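Local coordinates for anthrone oxidase-like protein (Streptomyces ambofaciens, PDB 5F9P) that acts as an oxygenase in atypical angucycline biosynthesis, probably cleaving a carbon-carbon bond during the oxidative opening of ring B, at residues D68-K71 / R72-G75; G75-F78 / K79-L83; F148-V152 / P153-A157; Q184-E187 / A188-Q192. All coordinates share one frame; numbering follows the deposited sequence.

Contact 1: D68-K71 / R72-G75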
loop_
_atom_site.group_PDB
_atom_site.type_symbol
_atom_site.label_atom_id
_atom_site.label_comp_id
_atom_site.label_asym_id
_atom_site.label_seq_id
_atom_site.Cartn_x
_atom_site.Cartn_y
_atom_site.Cartn_z
ATOM N N ASP A 68 -18.762 -2.191 -6.420
ATOM C CA ASP A 68 -18.940 -1.221 -5.345
ATOM C C ASP A 68 -17.999 -0.029 -5.502
ATOM O O ASP A 68 -18.407 1.118 -5.347
ATOM C CB ASP A 68 -18.716 -1.884 -3.986
ATOM C CG ASP A 68 -19.687 -3.020 -3.729
ATOM O OD1 ASP A 68 -20.894 -2.837 -3.979
ATOM O OD2 ASP A 68 -19.241 -4.094 -3.284
ATOM N N LEU A 69 -16.734 -0.303 -5.798
ATOM C CA LEU A 69 -15.757 0.767 -6.017
ATOM C C LEU A 69 -16.167 1.732 -7.130
ATOM O O LEU A 69 -16.009 2.950 -7.003
ATOM C CB LEU A 69 -14.396 0.179 -6.366
ATOM C CG LEU A 69 -13.333 1.211 -6.746
ATOM C CD1 LEU A 69 -13.000 2.064 -5.535
ATOM C CD2 LEU A 69 -12.076 0.533 -7.327
ATOM N N GLU A 70 -16.656 1.185 -8.236
ATOM C CA GLU A 70 -17.028 2.007 -9.382
ATOM C C GLU A 70 -18.175 2.954 -9.042
ATOM O O GLU A 70 -18.227 4.083 -9.533
ATOM C CB GLU A 70 -17.384 1.125 -10.587
ATOM C CG GLU A 70 -16.175 0.425 -11.200
ATOM C CD GLU A 70 -15.095 1.401 -11.644
ATOM O OE1 GLU A 70 -15.422 2.592 -11.842
ATOM O OE2 GLU A 70 -13.918 0.981 -11.788
ATOM N N LYS A 71 -19.094 2.485 -8.205
ATOM C CA LYS A 71 -20.195 3.319 -7.727
ATOM C C LYS A 71 -19.638 4.534 -7.010
ATOM O O LYS A 71 -20.139 5.646 -7.168
ATOM C CB LYS A 71 -21.098 2.516 -6.781
ATOM C CG LYS A 71 -22.535 3.007 -6.677
ATOM C CD LYS A 71 -23.443 1.864 -6.213
ATOM C CE LYS A 71 -23.379 0.681 -7.189
ATOM N NZ LYS A 71 -23.830 -0.617 -6.598
ATOM N N ARG A 72 -18.587 4.333 -6.223
ATOM C CA ARG A 72 -17.940 5.470 -5.585
ATOM C C ARG A 72 -17.306 6.424 -6.606
ATOM O O ARG A 72 -17.431 7.650 -6.494
ATOM C CB ARG A 72 -16.884 5.005 -4.588
ATOM C CG ARG A 72 -15.878 6.097 -4.281
ATOM C CD ARG A 72 -15.029 5.703 -3.120
ATOM N NE ARG A 72 -13.890 6.587 -2.951
ATOM C CZ ARG A 72 -13.980 7.901 -2.827
ATOM N NH1 ARG A 72 -15.169 8.490 -2.885
ATOM N NH2 ARG A 72 -12.877 8.622 -2.660
ATOM N N TYR A 73 -16.632 5.855 -7.605
ATOM C CA TYR A 73 -15.984 6.656 -8.642
ATOM C C TYR A 73 -17.015 7.464 -9.421
ATOM O O TYR A 73 -16.699 8.506 -9.992
ATOM C CB TYR A 73 -15.217 5.768 -9.619
ATOM C CG TYR A 73 -13.890 5.235 -9.122
ATOM C CD1 TYR A 73 -13.254 5.784 -8.013
ATOM C CD2 TYR A 73 -13.268 4.178 -9.776
ATOM C CE1 TYR A 73 -12.029 5.287 -7.569
ATOM C CE2 TYR A 73 -12.054 3.677 -9.344
ATOM C CZ TYR A 73 -11.434 4.235 -8.245
ATOM O OH TYR A 73 -10.217 3.725 -7.825
ATOM N N ALA A 74 -18.248 6.974 -9.454
ATOM C CA ALA A 74 -19.302 7.651 -10.214
ATOM C C ALA A 74 -19.990 8.734 -9.387
ATOM O O ALA A 74 -20.762 9.525 -9.924
ATOM C CB ALA A 74 -20.327 6.637 -10.734
ATOM N N GLY A 75 -19.705 8.766 -8.086
ATOM C CA GLY A 75 -20.266 9.773 -7.194
ATOM C C GLY A 75 -19.797 11.180 -7.523
ATOM O O GLY A 75 -18.686 11.367 -8.020
#

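Contact 2: G75-F78 / K79-L83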
loop_
_atom_site.group_PDB
_atom_site.type_symbol
_atom_site.label_atom_id
_atom_site.label_comp_id
_atom_site.label_asym_id
_atom_site.label_seq_id
_atom_site.Cartn_x
_atom_site.Cartn_y
_atom_site.Cartn_z
ATOM N N GLY A 75 -19.705 8.766 -8.086
ATOM C CA GLY A 75 -20.266 9.773 -7.194
ATOM C C GLY A 75 -19.797 11.180 -7.523
ATOM O O GLY A 75 -18.686 11.367 -8.020
ATOM N N GLU A 76 -20.641 12.170 -7.242
ATOM C CA GLU A 76 -20.339 13.563 -7.565
ATOM C C GLU A 76 -19.261 14.217 -6.693
ATOM O O GLU A 76 -18.524 15.076 -7.172
ATOM C CB GLU A 76 -21.601 14.420 -7.510
ATOM C CG GLU A 76 -22.361 14.453 -8.807
ATOM C CD GLU A 76 -23.545 13.531 -8.786
ATOM O OE1 GLU A 76 -23.932 13.088 -7.676
ATOM O OE2 GLU A 76 -24.090 13.249 -9.876
ATOM N N GLU A 77 -19.192 13.849 -5.413
ATOM C CA GLU A 77 -18.150 14.405 -4.554
ATOM C C GLU A 77 -16.798 13.986 -5.094
ATOM O O GLU A 77 -15.899 14.810 -5.257
ATOM C CB GLU A 77 -18.272 13.957 -3.088
ATOM C CG GLU A 77 -17.113 14.511 -2.238
ATOM C CD GLU A 77 -17.004 13.895 -0.849
ATOM O OE1 GLU A 77 -17.767 12.944 -0.557
ATOM O OE2 GLU A 77 -16.149 14.373 -0.055
ATOM N N PHE A 78 -16.664 12.698 -5.388
ATOM C CA PHE A 78 -15.400 12.173 -5.893
ATOM C C PHE A 78 -14.969 12.885 -7.165
ATOM O O PHE A 78 -13.822 13.320 -7.294
ATOM C CB PHE A 78 -15.485 10.665 -6.141
ATOM C CG PHE A 78 -14.200 10.069 -6.660
ATOM C CD1 PHE A 78 -13.158 9.771 -5.793
ATOM C CD2 PHE A 78 -14.027 9.828 -8.014
ATOM C CE1 PHE A 78 -11.983 9.233 -6.263
ATOM C CE2 PHE A 78 -12.845 9.288 -8.488
ATOM C CZ PHE A 78 -11.825 8.987 -7.610
ATOM N N LYS A 79 -15.892 12.999 -8.113
ATOM C CA LYS A 79 -15.573 13.584 -9.409
ATOM C C LYS A 79 -15.250 15.080 -9.337
ATOM O O LYS A 79 -14.307 15.550 -9.971
ATOM C CB LYS A 79 -16.724 13.349 -10.396
ATOM C CG LYS A 79 -16.996 11.872 -10.682
ATOM C CD LYS A 79 -17.892 11.659 -11.911
ATOM C CE LYS A 79 -19.249 12.351 -11.777
ATOM N NZ LYS A 79 -20.171 11.986 -12.896
ATOM N N HIS A 80 -16.039 15.826 -8.566
ATOM C CA HIS A 80 -15.997 17.283 -8.639
ATOM C C HIS A 80 -15.322 17.949 -7.446
ATOM O O HIS A 80 -14.923 19.111 -7.524
ATOM C CB HIS A 80 -17.403 17.834 -8.840
ATOM C CG HIS A 80 -18.100 17.233 -10.014
ATOM N ND1 HIS A 80 -17.677 17.438 -11.309
ATOM C CD2 HIS A 80 -19.163 16.398 -10.091
ATOM C CE1 HIS A 80 -18.459 16.768 -12.136
ATOM N NE2 HIS A 80 -19.369 16.128 -11.422
ATOM N N ARG A 81 -15.192 17.224 -6.344
ATOM C CA ARG A 81 -14.482 17.772 -5.198
ATOM C C ARG A 81 -13.162 17.055 -4.982
ATOM O O ARG A 81 -12.104 17.666 -5.013
ATOM C CB ARG A 81 -15.326 17.700 -3.928
ATOM C CG ARG A 81 -14.607 18.307 -2.709
ATOM C CD ARG A 81 -15.475 18.286 -1.454
ATOM N NE ARG A 81 -14.744 18.786 -0.291
ATOM C CZ ARG A 81 -15.310 19.113 0.864
ATOM N NH1 ARG A 81 -16.620 18.993 1.018
ATOM N NH2 ARG A 81 -14.565 19.555 1.870
ATOM N N THR A 82 -13.231 15.746 -4.787
ATOM C CA THR A 82 -12.064 14.971 -4.378
ATOM C C THR A 82 -10.897 15.005 -5.354
ATOM O O THR A 82 -9.767 15.352 -4.966
ATOM C CB THR A 82 -12.452 13.527 -4.099
ATOM O OG1 THR A 82 -13.494 13.531 -3.125
ATOM C CG2 THR A 82 -11.250 12.767 -3.532
ATOM N N LEU A 83 -11.159 14.646 -6.612
ATOM C CA LEU A 83 -10.100 14.601 -7.619
ATOM C C LEU A 83 -9.445 15.960 -7.874
ATOM O O LEU A 83 -8.222 16.072 -7.853
ATOM C CB LEU A 83 -10.615 13.997 -8.926
ATOM C CG LEU A 83 -10.686 12.481 -8.854
ATOM C CD1 LEU A 83 -11.397 11.907 -10.069
ATOM C CD2 LEU A 83 -9.268 11.927 -8.718
HETATM O O HOH W 1 -13.506 15.206 -0.987
#

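Contact 3: F148-V152 / P153-A157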
loop_
_atom_site.group_PDB
_atom_site.type_symbol
_atom_site.label_atom_id
_atom_site.label_comp_id
_atom_site.label_asym_id
_atom_site.label_seq_id
_atom_site.Cartn_x
_atom_site.Cartn_y
_atom_site.Cartn_z
ATOM N N PHE A 148 12.811 -16.016 3.423
ATOM C CA PHE A 148 13.904 -15.715 4.349
ATOM C C PHE A 148 13.602 -14.496 5.220
ATOM O O PHE A 148 14.196 -14.329 6.282
ATOM C CB PHE A 148 15.218 -15.455 3.593
ATOM C CG PHE A 148 15.199 -14.181 2.797
ATOM C CD1 PHE A 148 14.749 -14.174 1.482
ATOM C CD2 PHE A 148 15.586 -12.980 3.379
ATOM C CE1 PHE A 148 14.709 -12.990 0.749
ATOM C CE2 PHE A 148 15.545 -11.797 2.657
ATOM C CZ PHE A 148 15.104 -11.799 1.338
ATOM N N LEU A 149 12.710 -13.624 4.754
ATOM C CA LEU A 149 12.428 -12.377 5.468
ATOM C C LEU A 149 11.994 -12.636 6.907
ATOM O O LEU A 149 12.343 -11.883 7.806
ATOM C CB LEU A 149 11.357 -11.560 4.746
ATOM C CG LEU A 149 11.732 -10.769 3.487
ATOM C CD1 LEU A 149 10.456 -10.236 2.852
ATOM C CD2 LEU A 149 12.710 -9.639 3.815
ATOM N N ALA A 150 11.230 -13.706 7.114
ATOM C CA ALA A 150 10.692 -14.021 8.436
ATOM C C ALA A 150 11.775 -14.176 9.501
ATOM O O ALA A 150 11.487 -14.083 10.697
ATOM C CB ALA A 150 9.818 -15.273 8.378
ATOM N N GLN A 151 13.014 -14.415 9.078
ATOM C CA GLN A 151 14.109 -14.539 10.029
ATOM C C GLN A 151 15.020 -13.312 10.059
ATOM O O GLN A 151 16.009 -13.289 10.778
ATOM C CB GLN A 151 14.900 -15.829 9.796
ATOM C CG GLN A 151 14.161 -17.096 10.253
ATOM C CD GLN A 151 13.089 -17.533 9.277
ATOM O OE1 GLN A 151 11.960 -17.862 9.667
ATOM N NE2 GLN A 151 13.436 -17.551 7.996
ATOM N N VAL A 152 14.679 -12.287 9.285
ATOM C CA VAL A 152 15.395 -11.016 9.349
ATOM C C VAL A 152 14.993 -10.253 10.622
ATOM O O VAL A 152 13.808 -10.144 10.931
ATOM C CB VAL A 152 15.082 -10.142 8.118
ATOM C CG1 VAL A 152 15.673 -8.736 8.290
ATOM C CG2 VAL A 152 15.574 -10.826 6.824
ATOM N N PRO A 153 15.983 -9.735 11.367
ATOM C CA PRO A 153 15.695 -9.019 12.618
ATOM C C PRO A 153 14.867 -7.764 12.375
ATOM O O PRO A 153 15.258 -6.924 11.566
ATOM C CB PRO A 153 17.087 -8.624 13.121
ATOM C CG PRO A 153 18.029 -9.598 12.448
ATOM C CD PRO A 153 17.430 -9.827 11.102
ATOM N N GLY A 154 13.742 -7.642 13.071
ATOM C CA GLY A 154 12.919 -6.447 12.979
ATOM C C GLY A 154 11.830 -6.564 11.929
ATOM O O GLY A 154 10.944 -5.709 11.824
ATOM N N PHE A 155 11.892 -7.626 11.141
ATOM C CA PHE A 155 10.877 -7.840 10.129
ATOM C C PHE A 155 9.600 -8.311 10.800
ATOM O O PHE A 155 9.642 -9.201 11.655
ATOM C CB PHE A 155 11.331 -8.872 9.101
ATOM C CG PHE A 155 10.214 -9.374 8.226
ATOM C CD1 PHE A 155 9.798 -8.644 7.120
ATOM C CD2 PHE A 155 9.561 -10.563 8.525
ATOM C CE1 PHE A 155 8.763 -9.112 6.311
ATOM C CE2 PHE A 155 8.528 -11.032 7.722
ATOM C CZ PHE A 155 8.124 -10.295 6.615
ATOM N N ARG A 156 8.468 -7.731 10.418
ATOM C CA ARG A 156 7.185 -8.164 10.980
ATOM C C ARG A 156 6.292 -8.908 9.996
ATOM O O ARG A 156 5.722 -9.951 10.336
ATOM C CB ARG A 156 6.416 -6.974 11.557
ATOM C CG ARG A 156 7.108 -6.316 12.737
ATOM C CD ARG A 156 6.282 -5.133 13.249
ATOM N NE ARG A 156 6.870 -4.580 14.460
ATOM C CZ ARG A 156 6.340 -3.591 15.164
ATOM N NH1 ARG A 156 5.199 -3.025 14.766
ATOM N NH2 ARG A 156 6.957 -3.170 16.260
ATOM N N ALA A 157 6.148 -8.368 8.786
ATOM C CA ALA A 157 5.208 -8.946 7.823
ATOM C C ALA A 157 5.415 -8.439 6.402
ATOM O O ALA A 157 6.015 -7.372 6.182
ATOM C CB ALA A 157 3.744 -8.690 8.274
HETATM O O HOH W 2 11.721 -11.297 12.544
#

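Contact 4: Q184-E187 / A188-Q192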
loop_
_atom_site.group_PDB
_atom_site.type_symbol
_atom_site.label_atom_id
_atom_site.label_comp_id
_atom_site.label_asym_id
_atom_site.label_seq_id
_atom_site.Cartn_x
_atom_site.Cartn_y
_atom_site.Cartn_z
ATOM N N GLN A 184 14.989 2.106 11.835
ATOM C CA GLN A 184 16.350 1.606 12.023
ATOM C C GLN A 184 16.502 0.156 11.595
ATOM O O GLN A 184 17.440 -0.186 10.896
ATOM C CB GLN A 184 16.795 1.797 13.481
ATOM C CG GLN A 184 17.030 3.270 13.876
ATOM C CD GLN A 184 15.748 4.132 13.915
ATOM O OE1 GLN A 184 14.672 3.682 14.347
ATOM N NE2 GLN A 184 15.875 5.387 13.472
ATOM N N ALA A 185 15.578 -0.697 12.019
ATOM C CA ALA A 185 15.588 -2.094 11.604
ATOM C C ALA A 185 15.444 -2.232 10.079
ATOM O O ALA A 185 16.103 -3.072 9.452
ATOM C CB ALA A 185 14.476 -2.860 12.316
ATOM N N TRP A 186 14.576 -1.422 9.479
ATOM C CA TRP A 186 14.397 -1.477 8.029
ATOM C C TRP A 186 15.679 -1.097 7.286
ATOM O O TRP A 186 16.116 -1.805 6.376
ATOM C CB TRP A 186 13.226 -0.590 7.571
ATOM C CG TRP A 186 13.335 -0.122 6.128
ATOM C CD1 TRP A 186 13.489 1.162 5.691
ATOM C CD2 TRP A 186 13.314 -0.948 4.945
ATOM N NE1 TRP A 186 13.551 1.191 4.311
ATOM C CE2 TRP A 186 13.454 -0.090 3.832
ATOM C CE3 TRP A 186 13.193 -2.324 4.722
ATOM C CZ2 TRP A 186 13.471 -0.563 2.516
ATOM C CZ3 TRP A 186 13.217 -2.796 3.401
ATOM C CH2 TRP A 186 13.357 -1.914 2.324
ATOM N N GLU A 187 16.276 0.026 7.665
ATOM C CA GLU A 187 17.418 0.538 6.918
ATOM C C GLU A 187 18.643 -0.359 7.100
ATOM O O GLU A 187 19.459 -0.491 6.190
ATOM C CB GLU A 187 17.701 1.995 7.293
ATOM C CG GLU A 187 16.518 2.902 6.993
ATOM C CD GLU A 187 16.793 4.351 7.307
ATOM O OE1 GLU A 187 17.640 4.617 8.178
ATOM O OE2 GLU A 187 16.163 5.224 6.677
ATOM N N ALA A 188 18.753 -0.993 8.266
ATOM C CA ALA A 188 19.804 -1.986 8.476
ATOM C C ALA A 188 19.691 -3.108 7.451
ATOM O O ALA A 188 20.682 -3.497 6.841
ATOM C CB ALA A 188 19.760 -2.540 9.896
ATOM N N TYR A 189 18.482 -3.630 7.263
ATOM C CA TYR A 189 18.243 -4.639 6.233
ATOM C C TYR A 189 18.446 -4.081 4.828
ATOM O O TYR A 189 19.205 -4.638 4.035
ATOM C CB TYR A 189 16.833 -5.241 6.354
ATOM C CG TYR A 189 16.476 -6.131 5.180
ATOM C CD1 TYR A 189 17.015 -7.409 5.061
ATOM C CD2 TYR A 189 15.614 -5.688 4.178
ATOM C CE1 TYR A 189 16.693 -8.233 3.981
ATOM C CE2 TYR A 189 15.297 -6.499 3.094
ATOM C CZ TYR A 189 15.844 -7.765 2.997
ATOM O OH TYR A 189 15.521 -8.563 1.919
ATOM N N ARG A 190 17.764 -2.983 4.523
ATOM C CA ARG A 190 17.840 -2.370 3.206
ATOM C C ARG A 190 19.292 -2.248 2.743
ATOM O O ARG A 190 19.615 -2.545 1.589
ATOM C CB ARG A 190 17.195 -0.985 3.231
ATOM C CG ARG A 190 17.181 -0.260 1.895
ATOM C CD ARG A 190 16.822 1.217 2.075
ATOM N NE ARG A 190 17.857 1.939 2.815
ATOM C CZ ARG A 190 17.717 3.172 3.305
ATOM N NH1 ARG A 190 16.570 3.835 3.150
ATOM N NH2 ARG A 190 18.721 3.738 3.966
ATOM N N ASP A 191 20.157 -1.829 3.662
ATOM C CA ASP A 191 21.516 -1.424 3.317
ATOM C C ASP A 191 22.562 -2.521 3.498
ATOM O O ASP A 191 23.758 -2.236 3.436
ATOM C CB ASP A 191 21.923 -0.159 4.106
ATOM C CG ASP A 191 21.106 1.071 3.707
ATOM O OD1 ASP A 191 20.632 1.116 2.551
ATOM O OD2 ASP A 191 20.922 1.988 4.542
ATOM N N GLN A 192 22.136 -3.764 3.725
ATOM C CA GLN A 192 23.092 -4.854 3.850
ATOM C C GLN A 192 24.031 -4.832 2.651
ATOM O O GLN A 192 23.587 -4.631 1.521
ATOM C CB GLN A 192 22.388 -6.209 3.890
ATOM C CG GLN A 192 21.676 -6.520 5.189
ATOM C CD GLN A 192 20.924 -7.835 5.138
ATOM O OE1 GLN A 192 20.543 -8.313 4.063
ATOM N NE2 GLN A 192 20.697 -8.429 6.306
HETATM O O HOH W 3 13.834 3.387 2.360
HETATM O O HOH W 4 16.073 6.746 4.423
#

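Contact 1: D68-K71 / R72-G75
L69 lies over one face of the Y73 ring, one helical turn further along helix 66-74. The contact is CH-pi: L69 CG stands 4.1 Å from the centroid of the Y73 ring and 23° off its normal, displaced toward the hydroxyl end. Both methyls continue the cover, with L69 CD1 3.8 Å from Y73 CZ and L69 CD2 3.7 Å from Y73 OH. The peptide oxygen L69 O also lies over the ring, nearer its root. E70 comes from the edge instead: E70 OE1 is 3.4 Å from Y73 CD2, near the ring plane, with the carboxylate turned 70° against the ring. A bend at chi2 of E70 (-57°) folds the acid back toward the ring, where the slightly positive rim probably suits it.

Behind this shell the backbone fixes the spacing. Y73 N donates to L69 O at 3.0 Å, and A74 N gives E70 O a bond of 2.9 Å. A74 N also makes a weak bond to K71 O at 3.3 Å, and G75 N turns to R72 O at 3.0 Å. The helix is therefore closing here, and G75 already serves as N-cap of the next one. Upstream, D68 is paired with R64 in a salt bridge.

Y73 has further aromatic and charged company: R167 makes a cation-pi contact with it, and its ring meets F78 of helix 76-88. Beneath, L69 packs on L10 and V12 of strand 10-17 and W63 of strand 56-63, while Y73 reaches L95 and Q97 of strand 92-105, so the helix is seated against the barrel wall.

Contact 2: G75-F78 / K79-L83
Apolar contact is led by F78 and L83, five residues apart. L83 CG sits over one face of the F78 ring, 4.1 Å from its centroid and offset toward the rim, a CH-pi contact; L83 CD1 comes to 3.4 Å from F78 CE2. H80 and E76 run side by side, E76 CG lying in the plane of the imidazole at its edge, 4.0 Å from H80 CD2.

The backbone bonds explain the five-residue spacing. K79 N donates to G75 O, the carbonyl of the N-cap residue, at 3.2 Å, an ordinary alpha turn. Then the helix widens into a pi-type turn: E77 O accepts from R81 N at 2.7 Å and from T82 N at 2.9 Å, the two donors arriving from opposite faces of the carbonyl plane. L83 N follows the wider pattern to F78 O, which carries the leucine onto the phenylalanine ring.

Polar side chains meet through solvent. One water donates to E77 OE2 and lies 2.7 Å from T82 OG1. E77 OE2 is also hydrogen-bonded to H240, and R81 NH1 to H240 and H241, in the histidine tail, probably vector-derived, at the C terminus.

Contact 3: F148-V152 / P153-A157
The F155 ring has L149 CB on one face and the backbone N of A157 on the other. L149 CB is nearly over the centre, 3.9 Å from the centroid of the F155 ring and only 9° off its normal, a well-directed CH-pi contact. On the far face A157 N lies nearer the rim. The carbonyl of L149 follows its side chain, with L149 O 3.2 Å from F155 CD2, and A150 CA approaches the ring obliquely. With CG of F155 anti to its own backbone N (166°), the ring is swung back over the 3-10 segment that precedes it.

What brings the two pieces together is a type II beta turn from V152 to F155, closed by F155 N donating to V152 O at 3.2 Å. G154 occupies the turn position where a positive phi suits glycine. P153 is pressed close to the valine before it, V152 CG1 to P153 CD being a tight 3.5 Å. A water flanks the turn, 2.9 Å from V152 O and 3.1 Å from F155 O; it probably cannot serve every acceptor near it at once.

Beyond the turn, R156 and A157 both face Q179 on strand 172-180, a classic beta bulge, and the R156 guanidinium makes salt bridges to D181 and D121. F148, L149 and V152 pack on Y189 of helix 183-190, so the 3-10 segment and the start of the turn lie against that helix as the chain enters barrel strand 155-167.

Contact 4: Q184-E187 / A188-Q192
R190 folds across W186 beginning at its CB, which is 3.9 Å from the centroid of the tryptophan six-membered ring and 15° off the normal, a CH-pi contact over the face. R190 CG follows at 3.8 Å from W186 CZ2, and CD continues toward the pyrrole side, near CZ2 and NE1. There the chain bends (chi3 66°), and the guanidinium stands steeply to the indole, its plane turned 75° from it. R190 thus meets the indole with its aliphatic stem, not with a flat stacked guanidinium.

R190 NE donates to D191 OD1 at 2.9 Å, from above the carboxylate plane, and R190 NH2 to D191 OD2 at 2.9 Å, on the syn side, so arginine holds aspartate side-on with two nitrogens. E187, one turn back, lies alongside with its CG over one guanidinium face. E187 OE2 is 3.8 Å from R190 NH1, a long salt bridge well out of the guanidinium plane; no N-H points at the oxygen, so this direct pair acts through charge only. These three residues form a salt-bridge network on the outer surface at the C-terminal end of helix 183-190, in a fold of the dimeric alpha-beta barrel clan.

At the tip, NH1 is served by two waters in the guanidinium plane. One, 2.9 Å from R190 NH1, also accepts from W186 NE1; the other donates to E187 OE2 at 2.7 Å. E187 OE2 has its stronger ionic partner in K183. On the indole's other rim, W186 CZ3 touches Y189 CD2 at 3.8 Å, lying at the edge of the tyrosine ring, and both aromatic rings meet W180.

In the fold
All four contacts are local, each within a continuous run of chain, so none closes a long loop and none nests within or crosses another. Contact 1 runs off the end of helix 66-74 to G75, the N-cap of helix 76-88, where contact 2 begins; the two share that glycine. This pair lies on one side of the chain's centre, outside the eight-stranded barrel. Much later, 148-157 leads the chain into barrel strand 155-167. After strand 172-180, contact 4 covers most of helix 183-190 and the turn that follows it. Contacts 3 and 4 touch, among other places where G154 meets A185, and lie on the opposite side, their centres about 40 Å from those of contacts 1 and 2.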